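PDB 3F08: uncharacterized protein Q6HG14 from Bacillus thuringiensis serovar konkukian, which is of unknown function but probably binds a hydrophobic ligand in the cavity of a Bet v 1-like fold. Local coordinates for residues B[1-14]-B[93-107]. The protein carries 5 engineered substitutions. Numbering follows the deposited sequence.
Sequences MAHTTTSMEIFGST and GTESNTSLVEWSGTF. Engineered in segment 1-14: Thr14 (natural residue Pro).
Two bonds grip the carbonyl oxygen of Ile10: Ser99 N reaches Ile10 O at 2.8 Å, and Gly12 N adds a weak bond that closes an inverse gamma turn centred on Phe11. Ser99 also uses its side chain, and OG donates to Gly12 O at 2.9 Å from a position tilted off the carbonyl plane. With OG anti to its own carbonyl carbon and beside the backbone N (chi1 -66°), the hydroxyl faces the bend that leads into helix 14-21. There Ser13 is the N-cap, its OG accepting from Gln16 N, and a water that accepts from the N of the engineered Thr14 donates to Thr98 O, 3.1 Å from it, and more weakly to Ser96 O.

From this end strands 3-10 and 99-107 run antiparallel, their directions 153° apart, and paired backbone bonds link Ile10 to Ser99, Met8 to Val101, Thr6 to Trp103 and Thr4 to Gly105. One face carries Glu9, Ser7 and Thr5 opposite Leu100, Glu102 and Ser104; bent at chi2 (-69°), Glu9 lays OE2 3.2 Å from Leu100 CD1, while Glu102 makes a salt bridge with Lys91. On the other face Ile10 CG1 presses tightly on Val101 CG2 at 3.4 Å, both covered by Val17, and Trp103 stacks on Tyr125 of helix 114-137. At the far end Ala2 O lies over the centre of the Phe107 ring, 4.1 Å above its plane, and Thr4 CG2 meets the ring edge. This pairing of the first and last strands, its inner face packed on the long C-terminal helix, is characteristic of the helix-grip fold of Bet v 1-like proteins.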
loop_
_atom_site.group_PDB
_atom_site.type_symbol
_atom_site.label_atom_id
_atom_site.label_comp_id
_atom_site.label_asym_id
_atom_site.label_seq_id
_atom_site.Cartn_x
_atom_site.Cartn_y
_atom_site.Cartn_z
HETATM N N MSE B 1 19.850 -3.521 15.511
HETATM C CA MSE B 1 21.116 -3.269 14.765
HETATM C C MSE B 1 21.319 -4.230 13.594
HETATM O O MSE B 1 21.697 -3.804 12.500
HETATM C CB MSE B 1 22.319 -3.364 15.720
HETATM C CG MSE B 1 23.681 -3.614 15.043
HETATM SE SE MSE B 1 24.254 -2.278 13.734
HETATM C CE MSE B 1 25.183 -1.055 14.920
ATOM N N ALA B 2 21.059 -5.518 13.827
ATOM C CA ALA B 2 21.245 -6.552 12.810
ATOM C C ALA B 2 20.537 -6.264 11.491
ATOM O O ALA B 2 19.396 -5.803 11.475
ATOM C CB ALA B 2 20.800 -7.892 13.348
ATOM N N HIS B 3 21.221 -6.551 10.385
ATOM C CA HIS B 3 20.668 -6.308 9.058
ATOM C C HIS B 3 21.280 -7.240 8.022
ATOM O O HIS B 3 22.338 -7.822 8.242
ATOM C CB HIS B 3 20.935 -4.864 8.628
ATOM C CG HIS B 3 22.390 -4.503 8.605
ATOM N ND1 HIS B 3 23.128 -4.316 9.755
ATOM C CD2 HIS B 3 23.249 -4.323 7.573
ATOM C CE1 HIS B 3 24.378 -4.035 9.431
ATOM N NE2 HIS B 3 24.480 -4.034 8.113
ATOM N N THR B 4 20.609 -7.375 6.888
ATOM C CA THR B 4 21.129 -8.209 5.822
ATOM C C THR B 4 20.479 -7.788 4.515
ATOM O O THR B 4 19.386 -7.220 4.505
ATOM C CB THR B 4 20.870 -9.718 6.088
ATOM O OG1 THR B 4 21.675 -10.501 5.200
ATOM C CG2 THR B 4 19.404 -10.067 5.865
ATOM N N THR B 5 21.162 -8.050 3.410
ATOM C CA THR B 5 20.637 -7.699 2.105
ATOM C C THR B 5 21.184 -8.655 1.068
ATOM O O THR B 5 22.295 -9.166 1.203
ATOM C CB THR B 5 21.062 -6.287 1.676
ATOM O OG1 THR B 5 20.636 -5.335 2.653
ATOM C CG2 THR B 5 20.434 -5.932 0.337
ATOM N N THR B 6 20.389 -8.914 0.042
ATOM C CA THR B 6 20.842 -9.767 -1.035
ATOM C C THR B 6 20.249 -9.178 -2.300
ATOM O O THR B 6 19.170 -8.583 -2.279
ATOM C CB THR B 6 20.401 -11.239 -0.862
ATOM O OG1 THR B 6 21.054 -12.043 -1.853
ATOM C CG2 THR B 6 18.900 -11.379 -1.016
ATOM N N SER B 7 20.968 -9.322 -3.401
ATOM C CA SER B 7 20.514 -8.774 -4.661
ATOM C C SER B 7 20.713 -9.778 -5.777
ATOM O O SER B 7 21.519 -10.700 -5.661
ATOM C CB SER B 7 21.290 -7.494 -4.966
ATOM O OG SER B 7 21.050 -7.080 -6.293
HETATM N N MSE B 8 19.964 -9.604 -6.858
HETATM C CA MSE B 8 20.091 -10.491 -7.997
HETATM C C MSE B 8 19.573 -9.820 -9.252
HETATM O O MSE B 8 18.612 -9.050 -9.214
HETATM C CB MSE B 8 19.333 -11.803 -7.750
HETATM C CG MSE B 8 19.472 -12.820 -8.884
HETATM SE SE MSE B 8 19.008 -14.662 -8.412
HETATM C CE MSE B 8 20.760 -15.297 -7.887
ATOM N N GLU B 9 20.238 -10.092 -10.366
ATOM C CA GLU B 9 19.813 -9.546 -11.639
ATOM C C GLU B 9 18.738 -10.485 -12.144
ATOM O O GLU B 9 19.016 -11.633 -12.488
ATOM C CB GLU B 9 20.968 -9.515 -12.639
ATOM C CG GLU B 9 21.866 -8.291 -12.543
ATOM C CD GLU B 9 21.176 -7.011 -12.996
ATOM O OE1 GLU B 9 20.575 -7.010 -14.092
ATOM O OE2 GLU B 9 21.247 -6.005 -12.257
ATOM N N ILE B 10 17.505 -10.005 -12.167
ATOM C CA ILE B 10 16.397 -10.809 -12.646
ATOM C C ILE B 10 16.220 -10.533 -14.131
ATOM O O ILE B 10 16.268 -9.376 -14.557
ATOM C CB ILE B 10 15.115 -10.454 -11.888
ATOM C CG1 ILE B 10 15.316 -10.765 -10.403
ATOM C CG2 ILE B 10 13.919 -11.239 -12.454
ATOM C CD1 ILE B 10 15.628 -12.228 -10.126
ATOM N N PHE B 11 16.015 -11.591 -14.915
ATOM C CA PHE B 11 15.862 -11.440 -16.360
ATOM C C PHE B 11 14.475 -11.019 -16.785
ATOM O O PHE B 11 13.753 -11.781 -17.424
ATOM C CB PHE B 11 16.221 -12.736 -17.089
ATOM C CG PHE B 11 17.597 -13.238 -16.788
ATOM C CD1 PHE B 11 18.520 -12.426 -16.131
ATOM C CD2 PHE B 11 17.976 -14.525 -17.166
ATOM C CE1 PHE B 11 19.809 -12.883 -15.853
ATOM C CE2 PHE B 11 19.263 -15.000 -16.896
ATOM C CZ PHE B 11 20.182 -14.176 -16.238
ATOM N N GLY B 12 14.113 -9.794 -16.432
ATOM C CA GLY B 12 12.821 -9.242 -16.791
ATOM C C GLY B 12 12.958 -7.736 -16.668
ATOM O O GLY B 12 13.718 -7.273 -15.824
ATOM N N SER B 13 12.261 -6.963 -17.497
ATOM C CA SER B 13 12.363 -5.507 -17.400
ATOM C C SER B 13 11.853 -5.055 -16.037
ATOM O O SER B 13 11.173 -5.807 -15.347
ATOM C CB SER B 13 11.533 -4.829 -18.490
ATOM O OG SER B 13 10.152 -5.057 -18.282
ATOM N N THR B 14 12.178 -3.826 -15.651
ATOM C CA THR B 14 11.726 -3.308 -14.372
ATOM C C THR B 14 10.199 -3.340 -14.298
ATOM O O THR B 14 9.626 -3.653 -13.253
ATOM C CB THR B 14 12.253 -1.871 -14.133
ATOM O OG1 THR B 14 12.111 -1.092 -15.331
ATOM C CG2 THR B 14 13.732 -1.913 -13.743
ATOM N N GLY B 93 17.954 -2.446 -14.161
ATOM C CA GLY B 93 18.888 -3.508 -14.485
ATOM C C GLY B 93 19.974 -2.927 -15.377
ATOM O O GLY B 93 19.977 -1.726 -15.639
ATOM N N THR B 94 20.899 -3.760 -15.841
ATOM C CA THR B 94 21.964 -3.280 -16.715
ATOM C C THR B 94 21.429 -3.081 -18.132
ATOM O O THR B 94 21.959 -2.282 -18.902
ATOM C CB THR B 94 23.139 -4.267 -16.744
ATOM O OG1 THR B 94 22.637 -5.594 -16.943
ATOM C CG2 THR B 94 23.920 -4.203 -15.432
ATOM N N GLU B 95 20.379 -3.827 -18.459
ATOM C CA GLU B 95 19.719 -3.753 -19.759
ATOM C C GLU B 95 18.265 -3.377 -19.511
ATOM O O GLU B 95 17.795 -3.395 -18.373
ATOM C CB GLU B 95 19.756 -5.107 -20.474
ATOM C CG GLU B 95 21.061 -5.443 -21.162
ATOM C CD GLU B 95 21.023 -6.803 -21.840
ATOM O OE1 GLU B 95 20.819 -7.810 -21.130
ATOM O OE2 GLU B 95 21.194 -6.867 -23.080
ATOM N N SER B 96 17.551 -3.053 -20.579
ATOM C CA SER B 96 16.150 -2.687 -20.448
ATOM C C SER B 96 15.289 -3.916 -20.173
ATOM O O SER B 96 14.138 -3.783 -19.767
ATOM C CB SER B 96 15.670 -1.991 -21.717
ATOM O OG SER B 96 15.830 -2.832 -22.842
ATOM N N ASN B 97 15.849 -5.109 -20.390
ATOM C CA ASN B 97 15.114 -6.347 -20.156
ATOM C C ASN B 97 15.587 -7.099 -18.911
ATOM O O ASN B 97 15.357 -8.302 -18.780
ATOM C CB ASN B 97 15.192 -7.269 -21.377
ATOM C CG ASN B 97 16.573 -7.872 -21.573
ATOM O OD1 ASN B 97 17.580 -7.166 -21.550
ATOM N ND2 ASN B 97 16.621 -9.187 -21.781
ATOM N N THR B 98 16.265 -6.400 -18.005
ATOM C CA THR B 98 16.711 -7.026 -16.762
ATOM C C THR B 98 16.439 -6.066 -15.611
ATOM O O THR B 98 16.225 -4.878 -15.833
ATOM C CB THR B 98 18.217 -7.366 -16.770
ATOM O OG1 THR B 98 18.978 -6.158 -16.872
ATOM C CG2 THR B 98 18.558 -8.294 -17.929
ATOM N N SER B 99 16.440 -6.585 -14.388
ATOM C CA SER B 99 16.195 -5.764 -13.208
ATOM C C SER B 99 17.138 -6.164 -12.092
ATOM O O SER B 99 17.540 -7.322 -11.995
ATOM C CB SER B 99 14.756 -5.950 -12.692
ATOM O OG SER B 99 13.785 -5.478 -13.603
ATOM N N LEU B 100 17.503 -5.203 -11.254
ATOM C CA LEU B 100 18.339 -5.505 -10.105
ATOM C C LEU B 100 17.370 -5.502 -8.937
ATOM O O LEU B 100 16.978 -4.448 -8.439
ATOM C CB LEU B 100 19.403 -4.436 -9.878
ATOM C CG LEU B 100 20.325 -4.810 -8.714
ATOM C CD1 LEU B 100 21.066 -6.096 -9.055
ATOM C CD2 LEU B 100 21.304 -3.683 -8.441
ATOM N N VAL B 101 16.957 -6.683 -8.516
ATOM C CA VAL B 101 16.032 -6.774 -7.409
ATOM C C VAL B 101 16.812 -6.921 -6.113
ATOM O O VAL B 101 17.638 -7.819 -5.965
ATOM C CB VAL B 101 15.078 -7.953 -7.594
ATOM C CG1 VAL B 101 14.096 -8.002 -6.430
ATOM C CG2 VAL B 101 14.336 -7.808 -8.933
ATOM N N GLU B 102 16.539 -6.020 -5.179
ATOM C CA GLU B 102 17.224 -6.000 -3.898
ATOM C C GLU B 102 16.232 -6.257 -2.768
ATOM O O GLU B 102 15.175 -5.622 -2.694
ATOM C CB GLU B 102 17.891 -4.633 -3.732
ATOM C CG GLU B 102 18.905 -4.521 -2.626
ATOM C CD GLU B 102 19.681 -3.215 -2.717
ATOM O OE1 GLU B 102 19.101 -2.144 -2.434
ATOM O OE2 GLU B 102 20.870 -3.256 -3.094
ATOM N N TRP B 103 16.570 -7.204 -1.903
ATOM C CA TRP B 103 15.725 -7.558 -0.767
ATOM C C TRP B 103 16.584 -7.352 0.474
ATOM O O TRP B 103 17.648 -7.955 0.599
ATOM C CB TRP B 103 15.295 -9.027 -0.862
ATOM C CG TRP B 103 14.035 -9.345 -0.122
ATOM C CD1 TRP B 103 13.513 -8.673 0.946
ATOM C CD2 TRP B 103 13.140 -10.434 -0.388
ATOM N NE1 TRP B 103 12.349 -9.278 1.361
ATOM C CE2 TRP B 103 12.099 -10.359 0.562
ATOM C CE3 TRP B 103 13.123 -11.472 -1.333
ATOM C CZ2 TRP B 103 11.045 -11.278 0.590
ATOM C CZ3 TRP B 103 12.075 -12.387 -1.304
ATOM C CH2 TRP B 103 11.050 -12.283 -0.344
ATOM N N SER B 104 16.131 -6.505 1.390
ATOM C CA SER B 104 16.913 -6.245 2.589
ATOM C C SER B 104 16.063 -6.201 3.855
ATOM O O SER B 104 14.849 -5.985 3.799
ATOM C CB SER B 104 17.666 -4.924 2.439
ATOM O OG SER B 104 16.752 -3.848 2.382
ATOM N N GLY B 105 16.712 -6.398 4.998
ATOM C CA GLY B 105 15.988 -6.369 6.249
ATOM C C GLY B 105 16.814 -5.977 7.455
ATOM O O GLY B 105 18.041 -6.143 7.480
ATOM N N THR B 106 16.125 -5.429 8.452
ATOM C CA THR B 106 16.733 -5.020 9.711
ATOM C C THR B 106 15.903 -5.701 10.788
ATOM O O THR B 106 14.675 -5.787 10.683
ATOM C CB THR B 106 16.691 -3.495 9.887
ATOM O OG1 THR B 106 15.337 -3.042 9.828
ATOM C CG2 THR B 106 17.481 -2.815 8.781
ATOM N N PHE B 107 16.567 -6.192 11.825
ATOM C CA PHE B 107 15.867 -6.915 12.873
ATOM C C PHE B 107 16.772 -7.130 14.081
ATOM O O PHE B 107 17.979 -6.894 14.020
ATOM C CB PHE B 107 15.446 -8.274 12.327
ATOM C CG PHE B 107 16.524 -8.938 11.514
ATOM C CD1 PHE B 107 16.646 -8.678 10.147
ATOM C CD2 PHE B 107 17.468 -9.760 12.124
ATOM C CE1 PHE B 107 17.700 -9.215 9.401
ATOM C CE2 PHE B 107 18.527 -10.304 11.393
ATOM C CZ PHE B 107 18.644 -10.032 10.028
HETATM O O HOH W 1 14.478 -2.812 -17.269
#